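Local coordinates for DNMT2 (Spodoptera frugiperda, PDB 4H0N), which probably methylates cytosine 38 in the anticodon loop of tRNA(Asp) with S-adenosyl-L-methionine as donor, and binds S-adenosyl-L-homocysteine in this crystal, at residues S3-E8 with N69-L74; K44-E49 with K298-P303; I142-L147 with K176-I181; F220-K225 with I247-P252. The protein carries 3 engineered substitutions. All blocks are in the same frame, centred on the assembly; numbering follows the deposited sequence.

Contact 1: residues S3-E8 with N69-L74; sequences SHKILE and NVDTIL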
# COMPACT_ATOMS: atom_id res chain seq x y z
N SER A 3 21.46 13.97 -3.77
CA SER A 3 21.04 15.36 -3.88
C SER A 3 19.84 15.62 -2.97
O SER A 3 19.76 16.67 -2.32
CB SER A 3 20.72 15.71 -5.34
OG SER A 3 20.77 17.11 -5.57
N HIS A 4 18.91 14.68 -2.92
CA HIS A 4 17.72 14.81 -2.08
C HIS A 4 17.83 14.00 -0.79
O HIS A 4 18.27 12.85 -0.79
CB HIS A 4 16.47 14.35 -2.85
CG HIS A 4 16.14 15.20 -4.03
ND1 HIS A 4 15.94 16.56 -3.94
CD2 HIS A 4 15.96 14.88 -5.33
CE1 HIS A 4 15.65 17.04 -5.13
NE2 HIS A 4 15.66 16.05 -6.00
N LYS A 5 17.41 14.62 0.32
CA LYS A 5 17.38 13.95 1.61
C LYS A 5 15.93 13.62 1.95
O LYS A 5 15.09 14.51 2.11
CB LYS A 5 17.97 14.86 2.69
CG LYS A 5 19.32 15.47 2.36
CD LYS A 5 20.37 14.41 2.16
CE LYS A 5 20.92 14.46 0.74
NZ LYS A 5 21.76 13.27 0.41
N ILE A 6 15.61 12.33 2.06
CA ILE A 6 14.23 11.94 2.28
C ILE A 6 13.92 11.57 3.73
O ILE A 6 14.69 10.87 4.40
CB ILE A 6 13.78 10.80 1.32
CG1 ILE A 6 13.72 11.31 -0.13
CG2 ILE A 6 12.40 10.29 1.69
CD1 ILE A 6 14.97 11.04 -0.92
N LEU A 7 12.80 12.08 4.23
CA LEU A 7 12.23 11.61 5.47
C LEU A 7 11.04 10.74 5.12
O LEU A 7 10.11 11.18 4.45
CB LEU A 7 11.78 12.79 6.33
CG LEU A 7 11.14 12.38 7.65
CD1 LEU A 7 12.03 11.39 8.39
CD2 LEU A 7 10.86 13.60 8.51
N GLU A 8 11.09 9.49 5.56
CA GLU A 8 10.06 8.52 5.22
C GLU A 8 9.20 8.21 6.45
O GLU A 8 9.62 7.46 7.32
CB GLU A 8 10.71 7.25 4.69
CG GLU A 8 9.77 6.19 4.19
CD GLU A 8 10.50 4.91 3.86
OE1 GLU A 8 9.88 4.00 3.26
OE2 GLU A 8 11.70 4.81 4.22
N ASN A 69 18.46 17.70 7.65
CA ASN A 69 18.58 18.35 6.36
C ASN A 69 17.69 17.72 5.29
O ASN A 69 18.03 17.75 4.10
CB ASN A 69 20.05 18.39 5.90
CG ASN A 69 20.32 19.51 4.92
OD1 ASN A 69 19.82 20.63 5.08
ND2 ASN A 69 21.12 19.23 3.90
N VAL A 70 16.56 17.15 5.70
CA VAL A 70 15.61 16.59 4.75
C VAL A 70 14.99 17.70 3.90
O VAL A 70 14.79 18.82 4.37
CB VAL A 70 14.51 15.73 5.44
CG1 VAL A 70 14.97 15.28 6.81
CG2 VAL A 70 13.18 16.48 5.53
N ASP A 71 14.71 17.39 2.63
CA ASP A 71 14.06 18.33 1.73
C ASP A 71 12.82 17.68 1.15
O ASP A 71 12.03 18.33 0.47
CB ASP A 71 15.01 18.74 0.59
CG ASP A 71 15.38 17.58 -0.32
OD1 ASP A 71 15.61 16.46 0.18
OD2 ASP A 71 15.44 17.78 -1.55
N THR A 72 12.67 16.39 1.44
CA THR A 72 11.64 15.56 0.83
C THR A 72 10.99 14.66 1.87
O THR A 72 11.68 13.95 2.60
CB THR A 72 12.22 14.68 -0.29
OG1 THR A 72 12.83 15.51 -1.29
CG2 THR A 72 11.14 13.81 -0.93
N ILE A 73 9.66 14.68 1.93
CA ILE A 73 8.93 13.81 2.84
C ILE A 73 8.06 12.79 2.09
O ILE A 73 7.27 13.16 1.22
CB ILE A 73 8.06 14.63 3.84
CG1 ILE A 73 8.96 15.45 4.77
CG2 ILE A 73 7.16 13.71 4.65
CD1 ILE A 73 8.20 16.36 5.70
N LEU A 74 8.23 11.51 2.41
CA LEU A 74 7.39 10.44 1.88
C LEU A 74 6.57 9.84 3.02
O LEU A 74 7.13 9.40 4.03
CB LEU A 74 8.24 9.36 1.22
CG LEU A 74 9.12 9.81 0.06
CD1 LEU A 74 9.85 8.61 -0.52
CD2 LEU A 74 8.28 10.50 -1.01

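Contact 2: residues K44-E49 with K298-P303; sequences KHNFPE and KSYNLP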
# COMPACT_ATOMS: atom_id res chain seq x y z
N LYS A 44 14.50 -3.23 8.38
CA LYS A 44 15.93 -3.31 8.65
C LYS A 44 16.58 -4.43 7.86
O LYS A 44 17.76 -4.36 7.51
CB LYS A 44 16.19 -3.51 10.15
CG LYS A 44 16.91 -2.35 10.81
CD LYS A 44 17.41 -2.69 12.21
CE LYS A 44 18.51 -3.74 12.19
NZ LYS A 44 17.98 -5.14 12.24
N HIS A 45 15.80 -5.45 7.57
CA HIS A 45 16.30 -6.61 6.85
C HIS A 45 16.68 -6.23 5.43
O HIS A 45 17.69 -6.69 4.90
CB HIS A 45 15.25 -7.72 6.85
CG HIS A 45 15.65 -8.92 6.07
ND1 HIS A 45 16.55 -9.86 6.55
CD2 HIS A 45 15.30 -9.34 4.83
CE1 HIS A 45 16.72 -10.80 5.64
NE2 HIS A 45 15.98 -10.51 4.59
N ASN A 46 15.86 -5.38 4.82
CA ASN A 46 16.08 -5.00 3.43
C ASN A 46 16.91 -3.74 3.27
O ASN A 46 17.50 -3.50 2.21
CB ASN A 46 14.76 -4.86 2.70
CG ASN A 46 14.09 -6.19 2.47
OD1 ASN A 46 14.48 -6.94 1.58
ND2 ASN A 46 13.08 -6.49 3.28
N PHE A 47 16.96 -2.93 4.32
CA PHE A 47 17.76 -1.71 4.31
C PHE A 47 18.59 -1.56 5.58
O PHE A 47 18.33 -0.66 6.38
CB PHE A 47 16.86 -0.48 4.14
CG PHE A 47 15.79 -0.65 3.09
CD1 PHE A 47 16.11 -0.63 1.74
CD2 PHE A 47 14.46 -0.81 3.46
CE1 PHE A 47 15.13 -0.78 0.78
CE2 PHE A 47 13.47 -0.96 2.50
CZ PHE A 47 13.81 -0.95 1.16
N PRO A 48 19.59 -2.43 5.77
CA PRO A 48 20.46 -2.38 6.95
C PRO A 48 21.16 -1.04 7.10
O PRO A 48 21.56 -0.66 8.20
CB PRO A 48 21.51 -3.46 6.66
CG PRO A 48 20.89 -4.35 5.66
CD PRO A 48 20.01 -3.49 4.83
N GLU A 49 21.31 -0.32 5.99
CA GLU A 49 22.08 0.91 5.95
C GLU A 49 21.29 2.14 6.40
O GLU A 49 21.87 3.16 6.75
CB GLU A 49 22.61 1.13 4.52
CG GLU A 49 21.55 1.59 3.49
CD GLU A 49 20.62 0.47 3.01
OE1 GLU A 49 20.82 -0.70 3.40
OE2 GLU A 49 19.69 0.76 2.23
N LYS A 298 12.84 -7.92 -6.82
CA LYS A 298 13.13 -9.30 -6.48
C LYS A 298 14.20 -9.42 -5.40
O LYS A 298 14.25 -10.42 -4.67
CB LYS A 298 13.54 -10.09 -7.74
CG LYS A 298 12.55 -9.99 -8.90
CD LYS A 298 12.82 -8.76 -9.79
CE LYS A 298 11.53 -8.04 -10.16
NZ LYS A 298 11.77 -6.72 -10.81
N SER A 299 15.05 -8.40 -5.29
CA SER A 299 16.03 -8.34 -4.21
C SER A 299 15.35 -8.17 -2.86
O SER A 299 15.91 -8.51 -1.82
CB SER A 299 17.03 -7.19 -4.46
OG SER A 299 16.38 -6.02 -4.93
N TYR A 300 14.12 -7.65 -2.89
CA TYR A 300 13.35 -7.46 -1.67
C TYR A 300 12.78 -8.79 -1.20
O TYR A 300 12.01 -9.43 -1.91
CB TYR A 300 12.22 -6.46 -1.89
CG TYR A 300 11.58 -5.98 -0.61
CD1 TYR A 300 11.93 -4.75 -0.06
CD2 TYR A 300 10.63 -6.75 0.06
CE1 TYR A 300 11.35 -4.30 1.11
CE2 TYR A 300 10.05 -6.31 1.23
CZ TYR A 300 10.41 -5.08 1.75
OH TYR A 300 9.85 -4.62 2.92
N ASN A 301 13.17 -9.20 0.00
CA ASN A 301 12.70 -10.45 0.57
C ASN A 301 12.27 -10.27 2.01
O ASN A 301 12.71 -9.34 2.69
CB ASN A 301 13.80 -11.52 0.48
CG ASN A 301 14.05 -11.96 -0.96
OD1 ASN A 301 13.14 -11.98 -1.79
ND2 ASN A 301 15.30 -12.33 -1.24
N LEU A 302 11.40 -11.16 2.48
CA LEU A 302 10.92 -11.11 3.85
C LEU A 302 11.71 -12.06 4.75
O LEU A 302 12.12 -13.14 4.31
CB LEU A 302 9.43 -11.45 3.93
CG LEU A 302 8.44 -10.56 3.17
CD1 LEU A 302 7.01 -11.01 3.45
CD2 LEU A 302 8.63 -9.10 3.53
N PRO A 303 11.95 -11.64 6.00
CA PRO A 303 12.58 -12.52 6.99
C PRO A 303 11.73 -13.77 7.25
O PRO A 303 10.51 -13.67 7.40
CB PRO A 303 12.61 -11.65 8.25
CG PRO A 303 12.63 -10.25 7.73
CD PRO A 303 11.76 -10.28 6.51

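Contact 3: residues I142-L147 with K176-I181; sequences IYQEFL and KRRDEI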
# COMPACT_ATOMS: atom_id res chain seq x y z
N ILE A 142 2.51 24.14 -3.97
CA ILE A 142 1.60 23.84 -5.06
C ILE A 142 1.46 22.33 -5.13
O ILE A 142 2.36 21.60 -4.71
CB ILE A 142 2.09 24.37 -6.40
CG1 ILE A 142 3.55 23.97 -6.64
CG2 ILE A 142 1.96 25.89 -6.44
CD1 ILE A 142 4.07 24.43 -7.99
N TYR A 143 0.34 21.84 -5.66
CA TYR A 143 0.02 20.42 -5.52
C TYR A 143 -0.86 19.84 -6.62
O TYR A 143 -1.52 20.57 -7.37
CB TYR A 143 -0.67 20.20 -4.18
CG TYR A 143 -1.98 20.94 -4.07
CD1 TYR A 143 -3.18 20.32 -4.39
CD2 TYR A 143 -2.02 22.27 -3.66
CE1 TYR A 143 -4.38 20.99 -4.29
CE2 TYR A 143 -3.22 22.95 -3.56
CZ TYR A 143 -4.40 22.31 -3.88
OH TYR A 143 -5.59 22.97 -3.79
N GLN A 144 -0.87 18.52 -6.70
CA GLN A 144 -1.86 17.80 -7.47
C GLN A 144 -2.37 16.61 -6.66
O GLN A 144 -1.58 15.86 -6.08
CB GLN A 144 -1.26 17.33 -8.79
CG GLN A 144 -2.25 16.57 -9.64
CD GLN A 144 -3.41 17.43 -10.10
OE1 GLN A 144 -3.26 18.24 -11.02
NE2 GLN A 144 -4.56 17.27 -9.47
N GLU A 145 -3.69 16.45 -6.61
CA GLU A 145 -4.29 15.27 -5.99
C GLU A 145 -4.62 14.21 -7.04
O GLU A 145 -5.04 14.53 -8.15
CB GLU A 145 -5.57 15.65 -5.25
CG GLU A 145 -5.37 16.63 -4.12
CD GLU A 145 -6.63 16.85 -3.32
OE1 GLU A 145 -7.66 17.24 -3.92
OE2 GLU A 145 -6.60 16.64 -2.09
N PHE A 146 -4.42 12.95 -6.68
CA PHE A 146 -4.73 11.85 -7.59
C PHE A 146 -5.64 10.83 -6.92
O PHE A 146 -5.70 10.74 -5.69
CB PHE A 146 -3.46 11.12 -8.02
CG PHE A 146 -2.45 11.98 -8.73
CD1 PHE A 146 -1.52 12.70 -8.01
CD2 PHE A 146 -2.41 12.03 -10.11
CE1 PHE A 146 -0.57 13.47 -8.66
CE2 PHE A 146 -1.47 12.80 -10.76
CZ PHE A 146 -0.55 13.52 -10.04
N LEU A 147 -6.35 10.07 -7.74
CA LEU A 147 -7.02 8.85 -7.29
C LEU A 147 -6.63 7.75 -8.27
O LEU A 147 -7.26 7.58 -9.33
CB LEU A 147 -8.54 9.03 -7.23
CG LEU A 147 -9.11 9.64 -5.95
CD1 LEU A 147 -10.61 9.87 -6.08
CD2 LEU A 147 -8.81 8.76 -4.73
N LYS A 176 1.57 20.32 -15.73
CA LYS A 176 0.33 21.09 -15.83
C LYS A 176 -0.73 20.63 -14.83
O LYS A 176 -1.65 19.88 -15.18
CB LYS A 176 -0.23 21.03 -17.25
CG LYS A 176 -1.29 22.10 -17.51
CD LYS A 176 -1.95 21.92 -18.86
CE LYS A 176 -2.56 23.23 -19.36
NZ LYS A 176 -3.29 23.93 -18.27
N ARG A 177 -0.61 21.08 -13.59
CA ARG A 177 -1.54 20.68 -12.54
C ARG A 177 -2.92 21.35 -12.67
O ARG A 177 -3.11 22.25 -13.48
CB ARG A 177 -0.93 20.94 -11.16
CG ARG A 177 -0.33 22.33 -10.96
CD ARG A 177 -1.37 23.29 -10.43
NE ARG A 177 -2.07 22.72 -9.29
CZ ARG A 177 -3.28 23.09 -8.88
NH1 ARG A 177 -3.93 24.06 -9.52
NH2 ARG A 177 -3.84 22.50 -7.83
N ARG A 178 -3.87 20.87 -11.87
CA ARG A 178 -5.25 21.34 -11.92
C ARG A 178 -5.95 20.98 -10.62
O ARG A 178 -5.57 20.02 -9.94
CB ARG A 178 -5.96 20.70 -13.11
CG ARG A 178 -5.83 19.19 -13.13
CD ARG A 178 -6.23 18.60 -14.47
NE ARG A 178 -6.51 17.17 -14.35
CZ ARG A 178 -7.67 16.69 -13.91
NH1 ARG A 178 -8.65 17.52 -13.56
NH2 ARG A 178 -7.87 15.38 -13.82
N ASP A 179 -6.98 21.74 -10.26
CA ASP A 179 -7.67 21.53 -8.99
C ASP A 179 -8.49 20.24 -8.93
O ASP A 179 -8.63 19.64 -7.87
CB ASP A 179 -8.55 22.74 -8.64
CG ASP A 179 -7.74 23.94 -8.18
OD1 ASP A 179 -6.57 24.07 -8.57
OD2 ASP A 179 -8.29 24.77 -7.42
N GLU A 180 -9.05 19.82 -10.07
CA GLU A 180 -9.85 18.59 -10.11
C GLU A 180 -8.93 17.37 -10.01
O GLU A 180 -7.78 17.41 -10.47
CB GLU A 180 -10.71 18.52 -11.38
CG GLU A 180 -11.56 17.26 -11.54
CD GLU A 180 -11.84 16.93 -13.00
OE1 GLU A 180 -11.38 17.69 -13.88
OE2 GLU A 180 -12.53 15.92 -13.27
N ILE A 181 -9.44 16.30 -9.41
CA ILE A 181 -8.67 15.09 -9.14
C ILE A 181 -8.38 14.28 -10.41
O ILE A 181 -9.27 14.03 -11.22
CB ILE A 181 -9.40 14.20 -8.10
CG1 ILE A 181 -9.51 14.94 -6.76
CG2 ILE A 181 -8.70 12.86 -7.95
CD1 ILE A 181 -9.06 14.13 -5.55
O HOH W 1 -5.17 18.91 -7.35

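Contact 4: residues F220-K225 with I247-P252; sequences FDICYK and IFTDKP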
# COMPACT_ATOMS: atom_id res chain seq x y z
N PHE A 220 -15.80 -15.62 -2.94
CA PHE A 220 -14.41 -15.58 -3.34
C PHE A 220 -14.31 -14.94 -4.71
O PHE A 220 -15.18 -15.13 -5.55
CB PHE A 220 -13.85 -17.00 -3.42
CG PHE A 220 -13.39 -17.54 -2.10
CD1 PHE A 220 -12.80 -16.72 -1.16
CD2 PHE A 220 -13.52 -18.89 -1.81
CE1 PHE A 220 -12.37 -17.22 0.06
CE2 PHE A 220 -13.10 -19.40 -0.59
CZ PHE A 220 -12.53 -18.56 0.34
N ASP A 221 -13.25 -14.17 -4.93
CA ASP A 221 -12.87 -13.77 -6.28
C ASP A 221 -11.69 -14.61 -6.71
O ASP A 221 -10.63 -14.56 -6.10
CB ASP A 221 -12.49 -12.30 -6.36
CG ASP A 221 -12.02 -11.91 -7.76
OD1 ASP A 221 -10.92 -11.33 -7.88
OD2 ASP A 221 -12.74 -12.20 -8.73
N ILE A 222 -11.87 -15.39 -7.77
CA ILE A 222 -10.83 -16.30 -8.20
C ILE A 222 -9.99 -15.73 -9.33
O ILE A 222 -10.50 -15.06 -10.22
CB ILE A 222 -11.42 -17.65 -8.63
CG1 ILE A 222 -12.60 -18.03 -7.74
CG2 ILE A 222 -10.33 -18.73 -8.64
CD1 ILE A 222 -12.40 -19.29 -6.94
N CYS A 223 -8.69 -16.00 -9.27
CA CYS A 223 -7.78 -15.65 -10.36
C CYS A 223 -7.10 -16.86 -10.97
O CYS A 223 -6.93 -17.90 -10.32
CB CYS A 223 -6.73 -14.65 -9.87
SG CYS A 223 -7.42 -13.04 -9.56
N TYR A 224 -6.71 -16.72 -12.23
CA TYR A 224 -6.00 -17.76 -12.96
C TYR A 224 -4.77 -17.13 -13.59
O TYR A 224 -4.59 -15.91 -13.51
CB TYR A 224 -6.92 -18.39 -14.01
CG TYR A 224 -8.34 -18.56 -13.51
CD1 TYR A 224 -8.75 -19.75 -12.92
CD2 TYR A 224 -9.25 -17.52 -13.60
CE1 TYR A 224 -10.04 -19.89 -12.45
CE2 TYR A 224 -10.54 -17.65 -13.12
CZ TYR A 224 -10.93 -18.84 -12.55
OH TYR A 224 -12.22 -18.95 -12.09
N LYS A 225 -3.92 -17.94 -14.21
CA LYS A 225 -2.69 -17.42 -14.80
C LYS A 225 -2.94 -16.41 -15.92
O LYS A 225 -2.10 -15.55 -16.20
CB LYS A 225 -1.82 -18.57 -15.31
CG LYS A 225 -2.50 -19.42 -16.36
CD LYS A 225 -1.72 -20.70 -16.61
CE LYS A 225 -2.63 -21.81 -17.13
NZ LYS A 225 -1.86 -23.02 -17.52
N ILE A 247 -8.29 -15.06 -4.73
CA ILE A 247 -7.88 -16.45 -4.55
C ILE A 247 -7.39 -16.98 -5.90
O ILE A 247 -7.89 -16.57 -6.95
CB ILE A 247 -9.06 -17.28 -4.00
CG1 ILE A 247 -9.32 -16.89 -2.55
CG2 ILE A 247 -8.78 -18.76 -4.08
CD1 ILE A 247 -8.08 -16.92 -1.70
N PHE A 248 -6.40 -17.87 -5.88
CA PHE A 248 -5.82 -18.39 -7.11
C PHE A 248 -5.99 -19.90 -7.26
O PHE A 248 -6.00 -20.63 -6.27
CB PHE A 248 -4.34 -18.03 -7.19
CG PHE A 248 -3.63 -18.67 -8.34
CD1 PHE A 248 -3.74 -18.13 -9.61
CD2 PHE A 248 -2.86 -19.81 -8.16
CE1 PHE A 248 -3.09 -18.72 -10.68
CE2 PHE A 248 -2.21 -20.40 -9.22
CZ PHE A 248 -2.33 -19.85 -10.49
N THR A 249 -6.11 -20.35 -8.51
CA THR A 249 -6.08 -21.77 -8.83
C THR A 249 -5.35 -21.98 -10.15
O THR A 249 -5.23 -21.05 -10.96
CB THR A 249 -7.48 -22.38 -8.94
OG1 THR A 249 -7.37 -23.80 -8.99
CG2 THR A 249 -8.19 -21.89 -10.18
N ASP A 250 -4.86 -23.19 -10.37
CA ASP A 250 -4.16 -23.52 -11.61
C ASP A 250 -5.13 -24.12 -12.60
O ASP A 250 -4.82 -24.30 -13.78
CB ASP A 250 -3.02 -24.50 -11.34
CG ASP A 250 -2.04 -23.98 -10.31
OD1 ASP A 250 -0.98 -23.45 -10.70
OD2 ASP A 250 -2.34 -24.09 -9.10
N LYS A 251 -6.33 -24.44 -12.11
CA LYS A 251 -7.35 -25.10 -12.91
C LYS A 251 -7.98 -24.10 -13.89
O LYS A 251 -7.97 -22.90 -13.65
CB LYS A 251 -8.45 -25.69 -12.01
CG LYS A 251 -8.03 -26.77 -11.02
CD LYS A 251 -7.60 -28.00 -11.78
CE LYS A 251 -7.87 -29.29 -11.03
NZ LYS A 251 -7.02 -30.37 -11.57
N PRO A 252 -8.50 -24.61 -15.02
CA PRO A 252 -9.24 -23.77 -15.97
C PRO A 252 -10.49 -23.17 -15.33
O PRO A 252 -11.11 -23.80 -14.47
CB PRO A 252 -9.63 -24.76 -17.07
CG PRO A 252 -8.62 -25.84 -16.97
CD PRO A 252 -8.32 -25.98 -15.52

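Contact 1: residues S3-E8 with N69-L74
Asp71 grips strand 4-9 at His4 and Lys5 with both carboxylate oxygens. OD2 uses its syn lone pair to accept from His4 ND1 at 2.7 Å, and the ring and carboxylate planes lie only 16° apart, so the imidazole meets the acid edge-on. OD1 takes the backbone N of Lys5 at 2.6 Å from above the carboxylate plane. Asp71 CG sits in the crowded position between its own N and carbonyl carbon (chi1 65°), which puts both oxygens beside strand 4-9. An alanine here would remove both acceptors and would probably leave the His4 ring less firmly oriented and the Lys5 amide without this bond. Further along, parallel pairing takes over: Lys5 O accepts from the N atoms of Asp71 and Thr72, Leu7 N donates to Thr72 O at 2.7 Å, and Leu74 N donates to Leu7 O at 2.8 Å. Side by side on one face, Ile6 CG1 lies 3.7 Å from Thr72 CG2, while Ile6 CG2 meets Leu74 CG; on the other, Leu7 CB packs against Val70 CG2. In the Rossmann-like methyltransferase sheet, strand 27-33 flanks 4-9, strand 114-119 flanks 72-75, and helix 15-23 covers the Ile6 face through Trp20 and Met16.

Contact 2: residues K44-E49 with K298-P303
The amide of Asn46 lies flat on one face of the Tyr300 ring, with the two planes 8° apart and Asn46 ND2 3.4 Å from Tyr300 CZ, displaced toward the rim. Near the plane of the same ring, at its edge, Phe47 CZ approaches Tyr300 CE1 at 4.2 Å. Asn46 CB lies over the centre of one face of the Phe47 ring. Another flat group, the His45 imidazole, has Pro303 CG over one face, a CH-pi contact 4.1 Å from the centroid of the His45 ring and 27° off the normal. At the edge of that imidazole, His45 CD2 faces Asn301 O at 3.4 Å.

The stacked amide is also pinned by its rim. Asn46 OD1 accepts from Asn301 N at 3.1 Å on a lone pair, and Asn46 ND2 donates to Asn301 O at 2.9 Å, with that oxygen close to the amide plane. Asn46 CG stands beside its own backbone N (chi1 -71°), which directs the amide toward the 298-303 loop from the end of helix 37-46. Tyr300 is positioned by a bond from its hydroxyl to the carbonyl of Ile13, a residue of the probable S-adenosyl-L-homocysteine site.

One side chain thus recognises both the N-H and the C=O of Asn301. Such two-point pairing fixes the rotation of the amide and, with the amide-ring stack, joins the helix terminus to the 298-303 loop.

Contact 3: residues I142-L147 with K176-I181
The 176-181 segment has no regular structure and runs beside strand 142-147, with CA atoms 5.8 Å apart at Gln144 and Arg177 and 5.3 Å apart at Phe146 and Ile181. Arg177 folds back, its chain bent at chi2 and chi3, and grips Tyr143 O side-on: NE at 2.9 Å and NH2 at 3.1 Å, with the oxygen in the guanidinium plane. NH2 also sits over one face of the Tyr143 ring, but the planes are 71° apart and the cation-pi attraction is at most weak. Arg177 NH1 forms a salt bridge with Asp179 OD1 at 2.8 Å.

Gln144 bends at chi2 (65°) to reach the loop. Its OE1 accepts from Arg178 N at 2.8 Å on a lone pair, while its NE2 donates to Glu145 O and, weakly, to the carbonyls of Arg178 and Glu180. A water joins Glu145 N to Arg178 O. Beyond this polar part, Ile181 CG2 packs 3.8 Å from Leu147 CG.

On this edge strand of the large sheet, side chains reach main-chain groups in both directions, Gln144 toward the loop and Arg177 toward the strand. The Asp179 carboxylate probably offsets the positive charge of Arg177 while the guanidinium holds the Tyr143 carbonyl.

Contact 4: residues F220-K225 with I247-P252
Three backbone bonds define a two-stranded parallel sheet, strands 222-223 and 247-248, apart from the large methyltransferase sheet. Ile247 N donates to Asp221 O at 2.8 Å, Cys223 N to Ile247 O, and Thr249 N to Cys223 O at 3.2 Å; each donor lies nearly along the C=O axis. The bridges pair Ile222 with Ile247 and Cys223 with Phe248, CA atoms 4.7 Å apart in both. Asp221, whose carbonyl takes part in the pairing, turns its carboxylate to Arg229 and Ser246.

Phe220 and Ile247 cross obliquely. Ile247 CG1 lies over one face of the Phe220 ring, 4.2 Å from its centroid and 27° off the normal. On the side of Cys223, Phe248, with CG anti to its own N, carries its ring past Cys223 O to the chain that follows strand 222-223, where its edge meets the main chain of Tyr224 and Lys225. An alanine in place of Phe248 would remove this ring and would probably leave that part of the main chain less well packed. Helix 253-262 meets Tyr224 through Arg253 and Val256. Tyr224 and Thr249 point the same way, with Thr249 CG2, in the crowded position between its N and carbonyl carbon, 3.5 Å from Tyr224 CD1.

How the contacts relate
Contacts 1 and 3 belong to the same seven-stranded sheet, their centres about 22 Å apart, but at different places in it: contact 1 joins two interior strands and is mostly buried, whereas contact 3 lies along edge strand 141-148 and is partly exposed. Contacts 1 and 4 both use parallel backbone pairing; contact 4 does so in a separate two-stranded sheet about 41 Å away, centre to centre, on the far side of the chain's centre. In contacts 2 and 3 the cross-segment hydrogen bonds all run between a side chain and the main chain, an arrangement that contact 1 adds to its backbone pairing through Asp71. Contacts 1 and 2 approach the bound S-adenosyl-L-homocysteine; contacts 3 and 4 lie away from it.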